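Local atomic coordinates of DNA ligase (Alteromonas mediterranea, PDB entry 6GDR), a protein that probably seals nicks in double-stranded DNA, joining the broken ends through an adenylated intermediate in the manner of ATP-dependent DNA ligases. Residues D[217-222]-D[265-270]; D[211-216]-D[271-276]; D[10-15]-D[197-202]. All coordinates share one frame; numbering follows the deposited sequence.

Contact 1. Residues D[217-222]-D[265-270]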
# COMPACT_ATOMS: atom_id res chain seq x y z
N GLU D 217 -21.69 0.91 -9.92
CA GLU D 217 -22.86 0.12 -9.59
C GLU D 217 -22.69 -1.31 -10.08
O GLU D 217 -21.95 -1.57 -11.04
CB GLU D 217 -24.13 0.73 -10.21
CG GLU D 217 -24.56 2.04 -9.58
CD GLU D 217 -25.91 2.51 -10.08
OE1 GLU D 217 -26.29 2.15 -11.21
OE2 GLU D 217 -26.60 3.25 -9.33
N ALA D 218 -23.38 -2.23 -9.42
CA ALA D 218 -23.36 -3.63 -9.79
C ALA D 218 -24.64 -4.29 -9.30
O ALA D 218 -25.22 -3.88 -8.30
CB ALA D 218 -22.14 -4.36 -9.22
N LYS D 219 -25.08 -5.32 -10.03
CA LYS D 219 -26.29 -6.06 -9.70
C LYS D 219 -25.92 -7.29 -8.88
O LYS D 219 -25.07 -8.09 -9.30
CB LYS D 219 -27.04 -6.47 -10.96
CG LYS D 219 -28.29 -7.29 -10.71
CD LYS D 219 -29.07 -7.57 -11.99
CE LYS D 219 -28.23 -8.34 -13.01
NZ LYS D 219 -29.03 -8.75 -14.19
N VAL D 220 -26.56 -7.44 -7.72
CA VAL D 220 -26.30 -8.59 -6.86
C VAL D 220 -26.88 -9.84 -7.51
O VAL D 220 -28.04 -9.87 -7.92
CB VAL D 220 -26.88 -8.36 -5.46
CG1 VAL D 220 -28.35 -7.95 -5.52
CG2 VAL D 220 -26.71 -9.60 -4.59
N LEU D 221 -26.06 -10.90 -7.58
CA LEU D 221 -26.46 -12.15 -8.21
C LEU D 221 -26.72 -13.28 -7.23
O LEU D 221 -27.45 -14.22 -7.58
CB LEU D 221 -25.38 -12.61 -9.20
CG LEU D 221 -24.96 -11.62 -10.29
CD1 LEU D 221 -23.92 -12.26 -11.20
CD2 LEU D 221 -26.16 -11.15 -11.11
N ALA D 222 -26.16 -13.23 -6.03
CA ALA D 222 -26.32 -14.31 -5.07
C ALA D 222 -25.79 -13.84 -3.72
O ALA D 222 -25.09 -12.83 -3.62
CB ALA D 222 -25.59 -15.58 -5.53
N GLY D 265 -30.96 -9.48 -7.52
CA GLY D 265 -31.56 -8.73 -8.60
C GLY D 265 -31.50 -7.22 -8.43
O GLY D 265 -31.67 -6.49 -9.41
N SER D 266 -31.27 -6.74 -7.21
CA SER D 266 -31.16 -5.31 -6.96
C SER D 266 -29.78 -4.81 -7.38
O SER D 266 -28.91 -5.58 -7.79
CB SER D 266 -31.43 -5.01 -5.48
OG SER D 266 -30.52 -5.71 -4.65
N TRP D 267 -29.58 -3.50 -7.30
CA TRP D 267 -28.32 -2.87 -7.64
C TRP D 267 -27.74 -2.18 -6.41
O TRP D 267 -28.48 -1.63 -5.59
CB TRP D 267 -28.51 -1.85 -8.77
CG TRP D 267 -28.78 -2.48 -10.09
CD1 TRP D 267 -29.97 -2.97 -10.54
CD2 TRP D 267 -27.83 -2.69 -11.15
NE1 TRP D 267 -29.83 -3.47 -11.81
CE2 TRP D 267 -28.52 -3.31 -12.21
CE3 TRP D 267 -26.47 -2.41 -11.31
CZ2 TRP D 267 -27.90 -3.66 -13.41
CZ3 TRP D 267 -25.85 -2.76 -12.49
CH2 TRP D 267 -26.57 -3.38 -13.53
N VAL D 268 -26.42 -2.22 -6.29
CA VAL D 268 -25.72 -1.61 -5.17
C VAL D 268 -24.57 -0.77 -5.72
O VAL D 268 -24.03 -1.05 -6.79
CB VAL D 268 -25.19 -2.66 -4.17
CG1 VAL D 268 -26.34 -3.48 -3.61
CG2 VAL D 268 -24.15 -3.56 -4.83
N THR D 269 -24.20 0.26 -4.96
CA THR D 269 -23.07 1.11 -5.29
C THR D 269 -21.92 0.80 -4.35
O THR D 269 -22.11 0.68 -3.13
CB THR D 269 -23.44 2.59 -5.20
OG1 THR D 269 -24.59 2.85 -6.01
CG2 THR D 269 -22.28 3.47 -5.68
N PHE D 270 -20.72 0.69 -4.91
CA PHE D 270 -19.53 0.34 -4.15
C PHE D 270 -18.38 1.24 -4.57
O PHE D 270 -18.31 1.70 -5.72
CB PHE D 270 -19.13 -1.12 -4.37
CG PHE D 270 -18.63 -1.42 -5.75
CD1 PHE D 270 -17.27 -1.41 -6.03
CD2 PHE D 270 -19.51 -1.70 -6.78
CE1 PHE D 270 -16.81 -1.67 -7.30
CE2 PHE D 270 -19.05 -1.96 -8.06
CZ PHE D 270 -17.70 -1.95 -8.32
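The carbonyl oxygen of A218 receives two hydrogens from the neighbouring strand: V268 N donates a hydrogen bond to A218 O at 2.9 Å, and W267 CA adds a CA-H...O contact to the same oxygen at 3.3 Å. A218 N returns a bond to V268 O at 3.0 Å, completing a hydrogen-bonded antiparallel pair. Further along, V220 N bonds to S266 O, which also meets K219 CA, and G265 N reaches V220 O almost straight, with 170° at the hydrogen.

The side chains then divide between two faces. On the face of E217, K219, W267 and T269, the CB of K219 sits over the centre of the W267 six-membered ring, 3.7 Å from its centroid, in a CH-pi contact. The backbone N of K219 lies over the same face. The first torsion of W267 (chi1 -71°) sets CG beside its own backbone N, and from CG the ring lies beneath K219. Beyond CB the lysine passes CG and CD close to G265 O, and a bend at chi3 turns CE as the chain leads away. E217 CG rests against T269 OG1 at 3.7 Å.

On the face of A218 and V268, both residues pack on V239 of strand 234-240. A218 CB also touches F270 CE2 at 4.1 Å, and the F270 ring meets F247 edge-to-face. Just beyond the paired stretch, L221 and A222 both face L238 in a classic beta bulge. A long, bulged first strand that pairs with both the second and the fourth is characteristic of the five-stranded OB-fold barrel, as in DNA ligases.

Contact 2. Residues D[211-216]-D[271-276]. With nucleotides of chain C; nucleotides of chain A.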
# COMPACT_ATOMS: atom_id res chain seq x y z
N LYS D 211 -4.97 8.28 -1.19
CA LYS D 211 -5.35 7.43 -2.31
C LYS D 211 -6.68 7.91 -2.86
O LYS D 211 -7.54 8.40 -2.12
CB LYS D 211 -5.46 5.96 -1.89
CG LYS D 211 -4.13 5.29 -1.59
CD LYS D 211 -4.31 4.06 -0.70
CE LYS D 211 -5.12 2.96 -1.38
NZ LYS D 211 -4.44 2.40 -2.57
N GLN D 212 -6.86 7.76 -4.17
CA GLN D 212 -8.12 8.08 -4.82
C GLN D 212 -9.01 6.85 -4.90
O GLN D 212 -8.55 5.70 -4.83
CB GLN D 212 -7.90 8.65 -6.22
CG GLN D 212 -7.41 10.08 -6.24
CD GLN D 212 -7.41 10.71 -7.63
OE1 GLN D 212 -7.15 11.91 -7.77
NE2 GLN D 212 -7.72 9.92 -8.66
N PHE D 213 -10.31 7.09 -5.06
CA PHE D 213 -11.28 6.03 -5.23
C PHE D 213 -12.48 6.58 -5.98
O PHE D 213 -12.82 7.76 -5.86
CB PHE D 213 -11.72 5.45 -3.88
CG PHE D 213 -12.37 6.45 -2.97
CD1 PHE D 213 -13.73 6.70 -3.04
CD2 PHE D 213 -11.62 7.13 -2.03
CE1 PHE D 213 -14.34 7.61 -2.20
CE2 PHE D 213 -12.22 8.05 -1.18
CZ PHE D 213 -13.58 8.29 -1.27
N GLU D 214 -13.12 5.72 -6.77
CA GLU D 214 -14.32 6.08 -7.51
C GLU D 214 -15.47 5.18 -7.07
O GLU D 214 -15.29 4.23 -6.30
CB GLU D 214 -14.11 5.96 -9.03
CG GLU D 214 -12.70 6.27 -9.50
CD GLU D 214 -11.84 5.03 -9.62
OE1 GLU D 214 -11.84 4.20 -8.68
OE2 GLU D 214 -11.16 4.86 -10.65
N ASP D 215 -16.65 5.48 -7.59
CA ASP D 215 -17.85 4.70 -7.33
C ASP D 215 -18.28 3.97 -8.59
O ASP D 215 -17.82 4.25 -9.69
CB ASP D 215 -18.99 5.61 -6.83
CG ASP D 215 -18.67 6.27 -5.50
OD1 ASP D 215 -17.55 6.07 -4.99
OD2 ASP D 215 -19.55 6.98 -4.97
N ALA D 216 -19.17 3.00 -8.40
CA ALA D 216 -19.69 2.20 -9.50
C ALA D 216 -20.86 1.38 -8.99
O ALA D 216 -21.01 1.18 -7.78
CB ALA D 216 -18.62 1.29 -10.10
N LYS D 271 -17.47 1.50 -3.63
CA LYS D 271 -16.24 2.20 -3.93
C LYS D 271 -15.11 1.20 -4.11
O LYS D 271 -15.16 0.08 -3.60
CB LYS D 271 -15.89 3.20 -2.82
CG LYS D 271 -15.10 2.63 -1.65
CD LYS D 271 -14.80 3.72 -0.63
CE LYS D 271 -13.74 3.27 0.36
NZ LYS D 271 -13.31 4.38 1.26
N PHE D 272 -14.09 1.61 -4.86
CA PHE D 272 -12.97 0.73 -5.15
C PHE D 272 -11.76 1.57 -5.50
O PHE D 272 -11.88 2.73 -5.90
CB PHE D 272 -13.31 -0.24 -6.29
CG PHE D 272 -13.55 0.44 -7.61
CD1 PHE D 272 -14.76 1.06 -7.88
CD2 PHE D 272 -12.57 0.46 -8.59
CE1 PHE D 272 -14.98 1.68 -9.09
CE2 PHE D 272 -12.78 1.08 -9.80
CZ PHE D 272 -13.99 1.69 -10.06
N TYR D 273 -10.58 0.97 -5.34
CA TYR D 273 -9.30 1.63 -5.58
C TYR D 273 -8.65 0.98 -6.80
O TYR D 273 -7.72 0.18 -6.68
CB TYR D 273 -8.41 1.54 -4.34
CG TYR D 273 -8.99 2.19 -3.11
CD1 TYR D 273 -8.54 3.44 -2.68
CD2 TYR D 273 -9.99 1.57 -2.37
CE1 TYR D 273 -9.07 4.04 -1.55
CE2 TYR D 273 -10.52 2.16 -1.24
CZ TYR D 273 -10.06 3.40 -0.84
OH TYR D 273 -10.59 3.99 0.28
N GLY D 274 -9.15 1.33 -7.98
CA GLY D 274 -8.62 0.78 -9.20
C GLY D 274 -9.08 -0.64 -9.44
O GLY D 274 -9.98 -1.17 -8.77
N VAL D 275 -8.45 -1.28 -10.43
CA VAL D 275 -8.80 -2.63 -10.85
C VAL D 275 -7.54 -3.47 -10.92
O VAL D 275 -6.42 -2.96 -11.03
CB VAL D 275 -9.53 -2.64 -12.20
CG1 VAL D 275 -10.92 -2.03 -12.06
CG2 VAL D 275 -8.72 -1.90 -13.26
N THR D 276 -7.73 -4.79 -10.86
CA THR D 276 -6.63 -5.74 -10.91
C THR D 276 -6.23 -5.98 -12.36
O THR D 276 -6.71 -5.32 -13.29
CB THR D 276 -7.03 -7.04 -10.21
OG1 THR D 276 -8.06 -7.69 -10.97
CG2 THR D 276 -7.54 -6.77 -8.81
P DC C 3 -12.46 1.76 3.83
OP1 DC C 3 -13.28 2.84 3.25
OP2 DC C 3 -11.29 2.10 4.67
O5' DC C 3 -13.41 0.79 4.69
C5' DC C 3 -14.58 0.24 4.10
C4' DC C 3 -15.19 -0.82 5.00
O4' DC C 3 -14.19 -1.82 5.31
C3' DC C 3 -15.68 -0.32 6.34
O3' DC C 3 -17.03 0.12 6.25
C2' DC C 3 -15.52 -1.53 7.26
C1' DC C 3 -14.44 -2.37 6.59
N1 DC C 3 -13.15 -2.42 7.35
C2 DC C 3 -13.02 -3.31 8.42
O2 DC C 3 -13.97 -4.04 8.71
N3 DC C 3 -11.85 -3.35 9.10
C4 DC C 3 -10.85 -2.54 8.74
N4 DC C 3 -9.71 -2.61 9.45
C5 DC C 3 -10.96 -1.63 7.66
C6 DC C 3 -12.12 -1.60 6.99
P DG A 14 -8.30 -11.02 -9.22
OP1 DG A 14 -8.03 -10.23 -10.44
OP2 DG A 14 -9.14 -12.24 -9.29
O5' DG A 14 -6.90 -11.44 -8.56
C5' DG A 14 -5.87 -10.47 -8.42
C4' DG A 14 -4.63 -11.09 -7.81
O4' DG A 14 -4.86 -11.36 -6.41
C3' DG A 14 -4.19 -12.42 -8.43
O3' DG A 14 -2.92 -12.28 -9.06
C2' DG A 14 -4.15 -13.41 -7.26
C1' DG A 14 -4.15 -12.51 -6.04
N9 DG A 14 -4.80 -13.10 -4.87
C8 DG A 14 -6.11 -13.50 -4.76
N7 DG A 14 -6.41 -13.99 -3.59
C5 DG A 14 -5.22 -13.90 -2.87
C6 DG A 14 -4.94 -14.28 -1.54
O6 DG A 14 -5.70 -14.78 -0.70
N1 DG A 14 -3.61 -14.02 -1.21
C2 DG A 14 -2.68 -13.47 -2.05
N2 DG A 14 -1.45 -13.30 -1.55
N3 DG A 14 -2.93 -13.11 -3.30
C4 DG A 14 -4.22 -13.36 -3.64
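K271 and F213 meet where the first and fourth strands of the OB-fold sheet reach the bound DNA, and the lysine illustrates how one side chain can serve both protein and nucleic acid. Its CB lies against E214 O, at 3.7 Å, with D215 OD1 a little farther off. The chain then runs extended, and CD passes over the face of the F213 ring. CE already approaches a phosphate of the DNA, and NZ ends on three partners. It gives a short hydrogen bond to OP1 of DC3 of chain C at 2.5 Å and another to Y273 OH at 2.9 Å, while a cation-pi contact places it 4.5 Å from the F213 ring centroid, only 8° from the ring normal. Phosphate, hydroxyl and ring together would probably fix the direction of the ammonium group.

F213 has a second role, since its CB lies over the Y273 ring, 3.9 Å from the centroid and offset toward the rim. The backbones are joined more modestly: F272 N bonds to E214 O, and the return bond from E214 N is weak. The E214 chain is bent at chi2 (94°), which turns CD toward F272, and OE1 lies over one face of that ring, while A216 CB packs against F272 CE1. Farther along the loop, T276 OG1, which also accepts a bond from K280 N, donates to OP1 of DG14 of chain A at 2.6 Å.

Contact 3. Residues D[10-15]-D[197-202]. With nucleotides of chain A.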
# COMPACT_ATOMS: atom_id res chain seq x y z
N GLY D 10 6.96 -1.44 17.49
CA GLY D 10 5.96 -1.58 16.46
C GLY D 10 6.22 -0.68 15.26
O GLY D 10 6.93 0.32 15.33
N LEU D 11 5.61 -1.06 14.14
CA LEU D 11 5.75 -0.29 12.91
C LEU D 11 4.87 0.95 12.95
O LEU D 11 3.78 0.95 13.52
CB LEU D 11 5.37 -1.15 11.70
CG LEU D 11 6.25 -2.37 11.40
CD1 LEU D 11 5.70 -3.12 10.19
CD2 LEU D 11 7.69 -1.96 11.16
N GLN D 12 5.36 2.02 12.32
CA GLN D 12 4.58 3.24 12.16
C GLN D 12 3.65 3.05 10.97
O GLN D 12 4.11 2.96 9.82
CB GLN D 12 5.50 4.44 11.96
CG GLN D 12 4.76 5.77 11.85
CD GLN D 12 5.70 6.95 11.72
OE1 GLN D 12 6.81 6.83 11.20
NE2 GLN D 12 5.25 8.11 12.18
N LEU D 13 2.35 2.99 11.24
CA LEU D 13 1.36 2.84 10.18
C LEU D 13 0.90 4.21 9.69
O LEU D 13 1.09 5.23 10.35
CB LEU D 13 0.17 2.02 10.68
CG LEU D 13 0.52 0.68 11.34
CD1 LEU D 13 -0.75 -0.09 11.69
CD2 LEU D 13 1.43 -0.17 10.46
N ALA D 14 0.29 4.21 8.51
CA ALA D 14 -0.11 5.44 7.84
C ALA D 14 -1.59 5.71 8.08
O ALA D 14 -2.42 4.81 7.94
CB ALA D 14 0.18 5.35 6.34
N LYS D 15 -1.90 6.95 8.42
CA LYS D 15 -3.28 7.38 8.62
C LYS D 15 -3.86 7.89 7.30
O LYS D 15 -3.15 8.50 6.50
CB LYS D 15 -3.36 8.48 9.68
CG LYS D 15 -4.78 8.97 9.99
CD LYS D 15 -4.82 10.47 10.28
CE LYS D 15 -4.50 10.76 11.74
NZ LYS D 15 -5.69 10.57 12.60
N ALA D 197 9.32 15.07 12.59
CA ALA D 197 8.64 14.10 13.44
C ALA D 197 9.55 12.93 13.75
O ALA D 197 10.30 12.46 12.88
CB ALA D 197 7.36 13.60 12.78
N PHE D 198 9.49 12.45 14.99
CA PHE D 198 10.25 11.28 15.40
C PHE D 198 9.45 10.01 15.12
O PHE D 198 8.22 10.03 15.09
CB PHE D 198 10.59 11.35 16.89
CG PHE D 198 11.47 12.52 17.27
CD1 PHE D 198 11.38 13.10 18.52
CD2 PHE D 198 12.40 13.02 16.37
CE1 PHE D 198 12.19 14.16 18.87
CE2 PHE D 198 13.21 14.09 16.71
CZ PHE D 198 13.11 14.66 17.97
N TYR D 199 10.17 8.92 14.93
CA TYR D 199 9.53 7.64 14.65
C TYR D 199 8.72 7.19 15.86
O TYR D 199 9.16 7.31 17.01
CB TYR D 199 10.57 6.58 14.29
CG TYR D 199 9.99 5.36 13.62
CD1 TYR D 199 10.01 5.23 12.23
CD2 TYR D 199 9.43 4.33 14.36
CE1 TYR D 199 9.48 4.12 11.61
CE2 TYR D 199 8.90 3.21 13.75
CZ TYR D 199 8.93 3.11 12.37
OH TYR D 199 8.40 2.00 11.76
N HIS D 200 7.52 6.66 15.60
CA HIS D 200 6.65 6.18 16.67
C HIS D 200 5.62 5.25 16.06
O HIS D 200 5.02 5.57 15.03
CB HIS D 200 5.97 7.35 17.39
CG HIS D 200 4.90 6.93 18.35
ND1 HIS D 200 3.59 7.33 18.22
CD2 HIS D 200 4.95 6.15 19.45
CE1 HIS D 200 2.88 6.81 19.20
NE2 HIS D 200 3.68 6.09 19.96
N SER D 201 5.41 4.10 16.71
CA SER D 201 4.48 3.11 16.19
C SER D 201 3.07 3.69 16.11
O SER D 201 2.75 4.71 16.73
CB SER D 201 4.48 1.86 17.07
OG SER D 201 3.99 2.16 18.37
N GLY D 202 2.22 3.01 15.34
CA GLY D 202 0.82 3.38 15.25
C GLY D 202 0.57 4.47 14.21
O GLY D 202 1.46 4.91 13.48
P DA A 6 -1.86 4.06 17.76
OP1 DA A 6 -0.45 4.09 18.19
OP2 DA A 6 -2.21 3.99 16.32
O5' DA A 6 -2.59 2.84 18.48
C5' DA A 6 -2.82 2.88 19.88
C4' DA A 6 -3.64 1.69 20.32
O4' DA A 6 -5.05 1.95 20.08
C3' DA A 6 -3.30 0.40 19.58
O3' DA A 6 -3.18 -0.69 20.50
C2' DA A 6 -4.46 0.23 18.61
C1' DA A 6 -5.61 0.87 19.37
N9 DA A 6 -6.68 1.36 18.51
C8 DA A 6 -6.55 2.13 17.38
N7 DA A 6 -7.69 2.42 16.80
C5 DA A 6 -8.64 1.81 17.60
C6 DA A 6 -10.05 1.75 17.53
N6 DA A 6 -10.76 2.34 16.57
N1 DA A 6 -10.69 1.06 18.50
C2 DA A 6 -9.97 0.48 19.46
N3 DA A 6 -8.65 0.46 19.63
C4 DA A 6 -8.04 1.16 18.66
P DG A 5 -4.60 9.99 15.76
OP1 DG A 5 -3.50 10.97 15.73
OP2 DG A 5 -5.29 9.61 14.50
O5' DG A 5 -4.08 8.64 16.44
C5' DG A 5 -3.74 8.64 17.82
C4' DG A 5 -4.03 7.28 18.43
O4' DG A 5 -5.46 7.11 18.56
C3' DG A 5 -3.52 6.09 17.62
O3' DG A 5 -2.59 5.34 18.39
C2' DG A 5 -4.78 5.28 17.28
C1' DG A 5 -5.78 5.76 18.32
N9 DG A 5 -7.18 5.67 17.91
C8 DG A 5 -7.73 6.09 16.72
N7 DG A 5 -9.01 5.89 16.64
C5 DG A 5 -9.34 5.31 17.86
C6 DG A 5 -10.59 4.87 18.36
O6 DG A 5 -11.70 4.91 17.80
N1 DG A 5 -10.48 4.34 19.64
C2 DG A 5 -9.30 4.24 20.35
N2 DG A 5 -9.39 3.70 21.57
N3 DG A 5 -8.13 4.65 19.90
C4 DG A 5 -8.22 5.17 18.65
O HOH W 1 8.07 9.52 12.02
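Two loops of the adenylation domain, one leading into strand 15-16 and the other joining strands 189-194 and 207-210, meet through Y199 and Q12 just before their chains enter the sheet as parallel neighbours. The tyrosine shows how one ring can organise an irregular backbone. Its hydroxyl oxygen accepts a hydrogen bond from Q12 N at 3.1 Å, nearly straight at 164°. One face of the ring lies against Q12 CB, 4.1 Å from the centroid, while G10 O approaches the ring edge in its plane, 3.8 Å from Y199 CE2. L11 runs alongside the tyrosine, with CD2 near the hydroxyl.

The glutamine slides past the ring in the opposite direction. Its CG comes within 3.2 Å of H200 O, and its OE1 accepts a hydrogen bond from a water at 3.1 Å that also donates, weakly, to F198 O. An alanine in place of Y199 removes the ring and hydroxyl, and would probably leave the N-H of Q12 without its acceptor and open a gap beside Q12 CB.

At the other end, G202 N donates to L11 O at 3.2 Å, coming in 27° out of the carbonyl plane, and L13 N makes a weak bond back to G202 O. G202 has a positive phi, and its CA lies 3.3 Å from OP2 of DA6 of chain A; a CB here would run into OP1 of that phosphate. Two neutral hydrogen bonds, one between backbones and one from a backbone N-H to a tyrosine hydroxyl, together with a weak third, thus join the two loops, and the lack of a side chain at G202 lets the DNA backbone come close.

In the fold
Contacts 1 and 2 are successive parts of one strand pairing, 214-225 with 267-272 in the antiparallel sheet of the OB domain. Their centres are 16 Å apart, and a probable hydrogen bond from F270 N to A216 O carries the pairing from one to the other. Along the chain, contact 1 is nested inside the loop that contact 2 closes. Contact 3 closes earlier, in the adenylation domain and across the chain's centre, with its centre 26 Å from contact 2 and 38 Å from contact 1. Contacts 2 and 3 both approach DNA phosphates, consistent with two domains gripping one duplex, whereas contact 1 belongs to the outlying OB sheet.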